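Local coordinates for DUF5063 domain-containing protein (Bacteroides fragilis, PDB 3NRH), which is of unknown function and folds as a predominantly alpha-helical DUF5063 domain that also carries one small two-stranded antiparallel sheet, at residues A[74-77]-A[78-82]; A[118-121]-A[122-126]; A[85-88]-A[89-93]. All blocks are in the same frame, centred on the assembly; numbering follows the deposited sequence.

Contact 1. Residues A[74-77]-A[78-82]; sequences EIYE and VLRIN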
loop_
_atom_site.group_PDB
_atom_site.type_symbol
_atom_site.label_atom_id
_atom_site.label_comp_id
_atom_site.label_asym_id
_atom_site.label_seq_id
_atom_site.Cartn_x
_atom_site.Cartn_y
_atom_site.Cartn_z
ATOM N N GLU A 74 7.056 -17.787 21.857
ATOM C CA GLU A 74 7.878 -18.675 21.037
ATOM C C GLU A 74 7.536 -18.545 19.551
ATOM O O GLU A 74 8.427 -18.478 18.701
ATOM C CB GLU A 74 7.692 -20.126 21.487
ATOM C CG GLU A 74 8.615 -21.124 20.805
ATOM C CD GLU A 74 10.087 -20.835 21.056
ATOM O OE1 GLU A 74 10.427 -20.383 22.169
ATOM O OE2 GLU A 74 10.908 -21.076 20.143
ATOM N N ILE A 75 6.241 -18.524 19.249
ATOM C CA ILE A 75 5.774 -18.382 17.874
ATOM C C ILE A 75 6.304 -17.061 17.319
ATOM O O ILE A 75 6.843 -17.011 16.215
ATOM C CB ILE A 75 4.221 -18.363 17.813
ATOM C CG1 ILE A 75 3.664 -19.762 18.093
ATOM C CG2 ILE A 75 3.744 -17.853 16.453
ATOM C CD1 ILE A 75 4.079 -20.799 17.063
ATOM N N TYR A 76 6.145 -15.998 18.104
ATOM C CA TYR A 76 6.580 -14.661 17.704
ATOM C C TYR A 76 8.086 -14.576 17.478
ATOM O O TYR A 76 8.541 -14.058 16.459
ATOM C CB TYR A 76 6.174 -13.631 18.767
ATOM C CG TYR A 76 6.635 -12.215 18.463
ATOM C CD1 TYR A 76 5.847 -11.350 17.704
ATOM C CD2 TYR A 76 7.872 -11.755 18.915
ATOM C CE1 TYR A 76 6.280 -10.058 17.403
ATOM C CE2 TYR A 76 8.316 -10.467 18.619
ATOM C CZ TYR A 76 7.516 -9.626 17.864
ATOM O OH TYR A 76 7.945 -8.355 17.571
ATOM N N GLU A 77 8.861 -15.079 18.434
ATOM C CA GLU A 77 10.316 -15.035 18.331
ATOM C C GLU A 77 10.886 -15.851 17.181
ATOM O O GLU A 77 11.798 -15.403 16.481
ATOM C CB GLU A 77 10.951 -15.488 19.648
ATOM C CG GLU A 77 10.899 -14.432 20.730
ATOM C CD GLU A 77 11.676 -13.186 20.349
ATOM O OE1 GLU A 77 12.897 -13.293 20.110
ATOM O OE2 GLU A 77 11.067 -12.099 20.286
ATOM N N VAL A 78 10.358 -17.050 16.983
ATOM C CA VAL A 78 10.835 -17.897 15.905
ATOM C C VAL A 78 10.583 -17.229 14.557
ATOM O O VAL A 78 11.448 -17.242 13.681
ATOM C CB VAL A 78 10.154 -19.284 15.940
ATOM C CG1 VAL A 78 10.580 -20.103 14.736
ATOM C CG2 VAL A 78 10.530 -20.013 17.232
ATOM N N LEU A 79 9.402 -16.635 14.396
ATOM C CA LEU A 79 9.069 -15.962 13.144
ATOM C C LEU A 79 9.966 -14.753 12.924
ATOM O O LEU A 79 10.504 -14.561 11.832
ATOM C CB LEU A 79 7.609 -15.504 13.139
ATOM C CG LEU A 79 7.206 -14.649 11.928
ATOM C CD1 LEU A 79 7.339 -15.458 10.648
ATOM C CD2 LEU A 79 5.780 -14.163 12.099
ATOM N N ARG A 80 10.118 -13.931 13.958
ATOM C CA ARG A 80 10.953 -12.741 13.845
ATOM C C ARG A 80 12.371 -13.100 13.424
ATOM O O ARG A 80 12.936 -12.484 12.516
ATOM C CB ARG A 80 10.989 -11.978 15.169
ATOM C CG ARG A 80 11.869 -10.727 15.125
ATOM C CD ARG A 80 11.964 -10.050 16.498
ATOM N NE ARG A 80 12.630 -10.891 17.491
ATOM C CZ ARG A 80 13.926 -11.187 17.477
ATOM N NH1 ARG A 80 14.714 -10.710 16.520
ATOM N NH2 ARG A 80 14.437 -11.964 18.424
ATOM N N ILE A 81 12.946 -14.102 14.081
ATOM C CA ILE A 81 14.300 -14.526 13.766
ATOM C C ILE A 81 14.427 -15.039 12.333
ATOM O O ILE A 81 15.408 -14.739 11.650
ATOM C CB ILE A 81 14.782 -15.608 14.761
ATOM C CG1 ILE A 81 14.904 -14.989 16.158
ATOM C CG2 ILE A 81 16.119 -16.177 14.313
ATOM C CD1 ILE A 81 15.218 -15.984 17.258
ATOM N N ASN A 82 13.446 -15.804 11.866
ATOM C CA ASN A 82 13.499 -16.320 10.502
ATOM C C ASN A 82 13.423 -15.189 9.482
ATOM O O ASN A 82 14.132 -15.199 8.478
ATOM C CB ASN A 82 12.363 -17.319 10.250
ATOM C CG ASN A 82 12.509 -18.579 11.078
ATOM O OD1 ASN A 82 13.619 -19.080 11.265
ATOM N ND2 ASN A 82 11.394 -19.103 11.567
#

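Contact 2. Residues A[118-121]-A[122-126]; sequences DIYQ and DIKDF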
loop_
_atom_site.group_PDB
_atom_site.type_symbol
_atom_site.label_atom_id
_atom_site.label_comp_id
_atom_site.label_asym_id
_atom_site.label_seq_id
_atom_site.Cartn_x
_atom_site.Cartn_y
_atom_site.Cartn_z
ATOM N N ASP A 118 5.066 -8.232 14.345
ATOM C CA ASP A 118 4.048 -7.514 15.113
ATOM C C ASP A 118 2.704 -7.532 14.388
ATOM O O ASP A 118 1.667 -7.777 15.000
ATOM C CB ASP A 118 4.463 -6.057 15.358
ATOM C CG ASP A 118 5.528 -5.921 16.429
ATOM O OD1 ASP A 118 5.817 -6.919 17.124
ATOM O OD2 ASP A 118 6.071 -4.806 16.583
ATOM N N ILE A 119 2.721 -7.263 13.083
ATOM C CA ILE A 119 1.487 -7.261 12.295
ATOM C C ILE A 119 0.907 -8.676 12.322
ATOM O O ILE A 119 -0.295 -8.868 12.515
ATOM C CB ILE A 119 1.772 -6.830 10.837
ATOM C CG1 ILE A 119 2.296 -5.388 10.825
ATOM C CG2 ILE A 119 0.513 -6.956 9.984
ATOM C CD1 ILE A 119 2.818 -4.944 9.467
ATOM N N TYR A 120 1.783 -9.660 12.150
ATOM C CA TYR A 120 1.400 -11.070 12.164
ATOM C C TYR A 120 0.665 -11.427 13.459
ATOM O O TYR A 120 -0.324 -12.159 13.436
ATOM C CB TYR A 120 2.656 -11.942 12.018
ATOM C CG TYR A 120 2.417 -13.436 12.125
ATOM C CD1 TYR A 120 2.055 -14.192 11.007
ATOM C CD2 TYR A 120 2.571 -14.094 13.343
ATOM C CE1 TYR A 120 1.851 -15.575 11.105
ATOM C CE2 TYR A 120 2.371 -15.471 13.453
ATOM C CZ TYR A 120 2.010 -16.205 12.333
ATOM O OH TYR A 120 1.794 -17.564 12.451
ATOM N N GLN A 121 1.143 -10.917 14.591
ATOM C CA GLN A 121 0.490 -11.218 15.856
ATOM C C GLN A 121 -0.988 -10.846 15.808
ATOM O O GLN A 121 -1.843 -11.624 16.227
ATOM C CB GLN A 121 1.171 -10.483 17.010
ATOM C CG GLN A 121 0.707 -10.944 18.385
ATOM C CD GLN A 121 1.436 -10.237 19.510
ATOM O OE1 GLN A 121 2.656 -10.079 19.467
ATOM N NE2 GLN A 121 0.694 -9.818 20.529
ATOM N N ASP A 122 -1.302 -9.659 15.308
ATOM C CA ASP A 122 -2.705 -9.256 15.238
ATOM C C ASP A 122 -3.495 -10.016 14.180
ATOM O O ASP A 122 -4.615 -10.453 14.434
ATOM C CB ASP A 122 -2.828 -7.755 14.984
ATOM C CG ASP A 122 -3.089 -6.971 16.261
ATOM O OD1 ASP A 122 -4.099 -7.259 16.948
ATOM O OD2 ASP A 122 -2.290 -6.070 16.579
ATOM N N ILE A 123 -2.914 -10.188 12.999
ATOM C CA ILE A 123 -3.621 -10.886 11.923
ATOM C C ILE A 123 -3.825 -12.374 12.217
ATOM O O ILE A 123 -4.923 -12.902 12.037
ATOM C CB ILE A 123 -2.875 -10.739 10.579
ATOM C CG1 ILE A 123 -2.616 -9.255 10.289
ATOM C CG2 ILE A 123 -3.709 -11.354 9.447
ATOM C CD1 ILE A 123 -3.876 -8.411 10.223
ATOM N N LYS A 124 -2.770 -13.047 12.674
ATOM C CA LYS A 124 -2.849 -14.478 12.974
ATOM C C LYS A 124 -3.848 -14.793 14.090
ATOM O O LYS A 124 -4.598 -15.770 14.003
ATOM C CB LYS A 124 -1.467 -15.011 13.362
ATOM C CG LYS A 124 -1.421 -16.512 13.663
ATOM C CD LYS A 124 -1.746 -17.354 12.434
ATOM C CE LYS A 124 -1.586 -18.846 12.728
ATOM N NZ LYS A 124 -1.789 -19.683 11.504
ATOM N N ASP A 125 -3.857 -13.979 15.141
ATOM C CA ASP A 125 -4.787 -14.211 16.245
ATOM C C ASP A 125 -6.221 -14.130 15.739
ATOM O O ASP A 125 -7.085 -14.913 16.145
ATOM C CB ASP A 125 -4.577 -13.189 17.368
ATOM C CG ASP A 125 -3.381 -13.519 18.246
ATOM O OD1 ASP A 125 -2.831 -14.634 18.121
ATOM O OD2 ASP A 125 -2.997 -12.664 19.075
ATOM N N PHE A 126 -6.461 -13.183 14.837
ATOM C CA PHE A 126 -7.782 -12.995 14.263
ATOM C C PHE A 126 -8.254 -14.174 13.394
ATOM O O PHE A 126 -9.324 -14.731 13.633
ATOM C CB PHE A 126 -7.813 -11.714 13.425
ATOM C CG PHE A 126 -8.988 -11.633 12.497
ATOM C CD1 PHE A 126 -10.288 -11.617 12.996
ATOM C CD2 PHE A 126 -8.799 -11.622 11.119
ATOM C CE1 PHE A 126 -11.384 -11.593 12.130
ATOM C CE2 PHE A 126 -9.887 -11.598 10.246
ATOM C CZ PHE A 126 -11.183 -11.584 10.756
HETATM O O HOH W 1 0.174 -5.495 15.636
#

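Contact 3. Residues A[85-88]-A[89-93]; sequences SILA and EKDDY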
loop_
_atom_site.group_PDB
_atom_site.type_symbol
_atom_site.label_atom_id
_atom_site.label_comp_id
_atom_site.label_asym_id
_atom_site.label_seq_id
_atom_site.Cartn_x
_atom_site.Cartn_y
_atom_site.Cartn_z
ATOM N N SER A 85 16.667 -13.361 9.354
ATOM C CA SER A 85 17.685 -14.115 8.619
ATOM C C SER A 85 17.533 -13.966 7.106
ATOM O O SER A 85 18.526 -13.889 6.378
ATOM C CB SER A 85 17.626 -15.600 8.993
ATOM O OG SER A 85 17.895 -15.783 10.372
ATOM N N ILE A 86 16.291 -13.923 6.633
ATOM C CA ILE A 86 16.018 -13.772 5.208
ATOM C C ILE A 86 16.478 -12.408 4.714
ATOM O O ILE A 86 17.109 -12.299 3.660
ATOM C CB ILE A 86 14.497 -13.896 4.903
ATOM C CG1 ILE A 86 13.947 -15.229 5.413
ATOM C CG2 ILE A 86 14.252 -13.758 3.405
ATOM C CD1 ILE A 86 14.525 -16.448 4.724
ATOM N N LEU A 87 16.156 -11.368 5.480
ATOM C CA LEU A 87 16.515 -9.996 5.126
ATOM C C LEU A 87 17.984 -9.645 5.364
ATOM O O LEU A 87 18.546 -8.832 4.647
ATOM C CB LEU A 87 15.608 -9.013 5.882
ATOM C CG LEU A 87 14.169 -8.931 5.369
ATOM C CD1 LEU A 87 13.333 -8.128 6.343
ATOM C CD2 LEU A 87 14.168 -8.276 3.993
ATOM N N ALA A 88 18.597 -10.271 6.363
ATOM C CA ALA A 88 20.003 -10.033 6.705
ATOM C C ALA A 88 20.252 -8.548 6.957
ATOM O O ALA A 88 19.490 -7.911 7.662
ATOM C CB ALA A 88 20.906 -10.535 5.585
ATOM N N GLU A 89 21.314 -7.987 6.383
ATOM C CA GLU A 89 21.609 -6.555 6.548
ATOM C C GLU A 89 20.481 -5.617 6.080
ATOM O O GLU A 89 20.473 -4.438 6.429
ATOM C CB GLU A 89 22.940 -6.194 5.843
ATOM C CG GLU A 89 23.547 -7.277 4.943
ATOM C CD GLU A 89 22.943 -7.324 3.539
ATOM O OE1 GLU A 89 22.819 -6.250 2.896
ATOM O OE2 GLU A 89 22.611 -8.444 3.080
ATOM N N LYS A 90 19.542 -6.150 5.296
ATOM C CA LYS A 90 18.377 -5.398 4.772
ATOM C C LYS A 90 17.281 -5.182 5.806
ATOM O O LYS A 90 16.345 -4.409 5.597
ATOM C CB LYS A 90 17.721 -6.173 3.630
ATOM C CG LYS A 90 17.762 -5.514 2.300
ATOM C CD LYS A 90 19.157 -5.606 1.748
ATOM C CE LYS A 90 19.864 -4.266 1.542
ATOM N NZ LYS A 90 20.830 -4.502 0.429
ATOM N N ASP A 91 17.373 -5.927 6.894
ATOM C CA ASP A 91 16.349 -5.853 7.915
ATOM C C ASP A 91 16.258 -4.510 8.620
ATOM O O ASP A 91 15.167 -4.045 8.972
ATOM C CB ASP A 91 16.577 -6.962 8.937
ATOM C CG ASP A 91 15.349 -7.245 9.745
ATOM O OD1 ASP A 91 14.251 -7.180 9.153
ATOM O OD2 ASP A 91 15.481 -7.538 10.949
ATOM N N ASP A 92 17.409 -3.882 8.816
ATOM C CA ASP A 92 17.456 -2.608 9.504
ATOM C C ASP A 92 17.237 -1.406 8.600
ATOM O O ASP A 92 17.721 -1.357 7.468
ATOM C CB ASP A 92 18.796 -2.466 10.231
ATOM C CG ASP A 92 18.982 -3.511 11.317
ATOM O OD1 ASP A 92 19.052 -4.714 10.984
ATOM O OD2 ASP A 92 19.052 -3.131 12.504
ATOM N N TYR A 93 16.484 -0.441 9.108
ATOM C CA TYR A 93 16.233 0.784 8.373
ATOM C C TYR A 93 16.018 1.925 9.349
ATOM O O TYR A 93 15.519 1.728 10.456
ATOM C CB TYR A 93 15.017 0.649 7.449
ATOM C CG TYR A 93 13.678 0.538 8.142
ATOM C CD1 TYR A 93 13.237 -0.679 8.664
ATOM C CD2 TYR A 93 12.828 1.641 8.237
ATOM C CE1 TYR A 93 11.980 -0.794 9.251
ATOM C CE2 TYR A 93 11.572 1.536 8.824
ATOM C CZ TYR A 93 11.153 0.314 9.325
ATOM O OH TYR A 93 9.899 0.192 9.878
#

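Contact 1. Residues A[74-77]-A[78-82]
E77 and R80 form a salt bridge one turn apart on helix 73-87. Their side chains run side by side and point the same way. R80 NH2 reaches E77 OE1 at 2.6 Å, a nearly straight bond that meets the syn side of the carboxylate. A second bond, from R80 NE to E77 OE2, is weak at 3.4 Å. The two flat groups are turned 44° against each other. E77 lies near the plane of the guanidinium, at its edge. R80 leaves the helix extended and bends at CG-CD (chi3 64°), which turns the guanidinium back to E77. E73 brings a like charge near E77 OE2, and R80 probably offsets it.

The tight side of the helix is the one facing helix 112-131. There L79 is buried against Y120, and the Y76 ring rests on E114, A117 and Q121. R80 CD lies 4.2 Å from Y76 CE2, obliquely to the ring. The other side is the solvent side. E74, V78 and I81 are exposed there, and the bent E74 chain brings OE2 close to V78 CG2. Regular backbone bonds run beneath, such as R80 N to Y76 O at 3.0 Å. This is an i to i+3 salt bridge on the surface of an amphipathic alpha helix.

Contact 2. Residues A[118-121]-A[122-126]
D122 opens the second segment of this helix and meets D118 through a water. The water bridges the two residues, donating to D118 O at 2.8 Å and to D122 OD2 at 2.7 Å. The other carboxylate oxygen of D122 is bonded to N148.

I123 comes next and faces the protein interior. Its CG1 lies 3.9 Å from CG2 of I119, with the two side chains alongside each other. W153 of helix 135-169 and C24 of helix 11-28 pack on I123. The bond from I123 N to I119 O is 3.0 Å long.

K124 lies along the Y120 ring. Its CB sits over the centre of one face, 3.9 Å from the ring centroid and 13° off the normal, a CH-pi contact. The chain turns at CB-CG (chi2 65°) and then runs extended, which carries CD past Y120 OH at 3.5 Å. Both polar ends reach E28: K124 NZ by a salt bridge and Y120 OH by a hydrogen bond. The shared carboxylate should help fix the ring and the lysine together.

D125 runs beside Q121. D125 N bonds Q121 O at 3.3 Å from above the carbonyl plane. D125 OD1 accepts from the backbone N of Y70 and V71, tying the loop to the helix.

The pairs I119-I123, Y120-K124 and Q121-D125 are all i to i+4. The isoleucines pack on helices 11-28 and 135-169, while polar ends bond to those helices and to the 70-71 loop. This is a helix packed within a helical bundle.

Contact 3. Residues A[85-88]-A[89-93]
A88 and D91 close the turn where helix 73-87 gives way to strand 92-94. A88 is the first residue to leave helical geometry, and its phi is positive at 55°. Its carbonyl accepts D91 N at 3.0 Å in a fairly straight N-H bond. One residue earlier, L87 O accepts K90 N at 2.9 Å, but the N-H points less directly at it, with an angle of 143°. In both bonds the donor stands above the carbonyl plane.

L87 is buried and meets D91, which is also buried. Their side chains cross at about a right angle. L87 CD1 comes within 3.1 Å of D91 OD1, a close approach of a methyl to a carboxylate oxygen. L87 CB lies 3.8 Å from D91 CB, so the two residues also touch near their backbones. I112 of helix 112-131 packs on both. D91 OD2 is hydrogen-bonded to S113 OG. The D91 carboxyl carbon stands anti to the backbone N (chi1 -161°), and this turns the group to the leucine and to the start of helix 112-131. K90 CB lies 3.0 Å from L87 O, and the K90 and L87 side chains also cross at about a right angle.

E89 follows A88 directly and is exposed. Its CB and CG lie against the carbonyl carbon of A88. The chain then bends at CB-CG, and OE2 comes 3.7 Å from A88 CB. The same oxygen forms a salt bridge with R35 of helix 35-54, which also touches A88 and K90.

Beyond D91 the backbone pairs with the second strand, Y93 with K110. The whole is a helix-to-strand connection: a positive-phi helix end, a short 3-10 segment, and entry into a two-stranded antiparallel sheet.

Overall arrangement
Contacts 1 and 3 share helix 73-87. Contact 1 takes up its first two thirds, and contact 3 its end and the chain leaving it, with centres about 15 Å apart. Contact 2 lies on helix 112-131, and its centre is about 13 Å from that of contact 1. These two touch directly. The polar tie between them is Y76 OH to D118 OD1, 2.6 Å apart and probably a hydrogen bond; L79 CD2 packs 3.4 Å from Y120 CG. Contacts 2 and 3 do not touch; their nearest atoms are about 9 Å apart. I112, at the start of helix 112-131, packs on contact 3, so that helix borders both other contacts. No active site or ligand is known here.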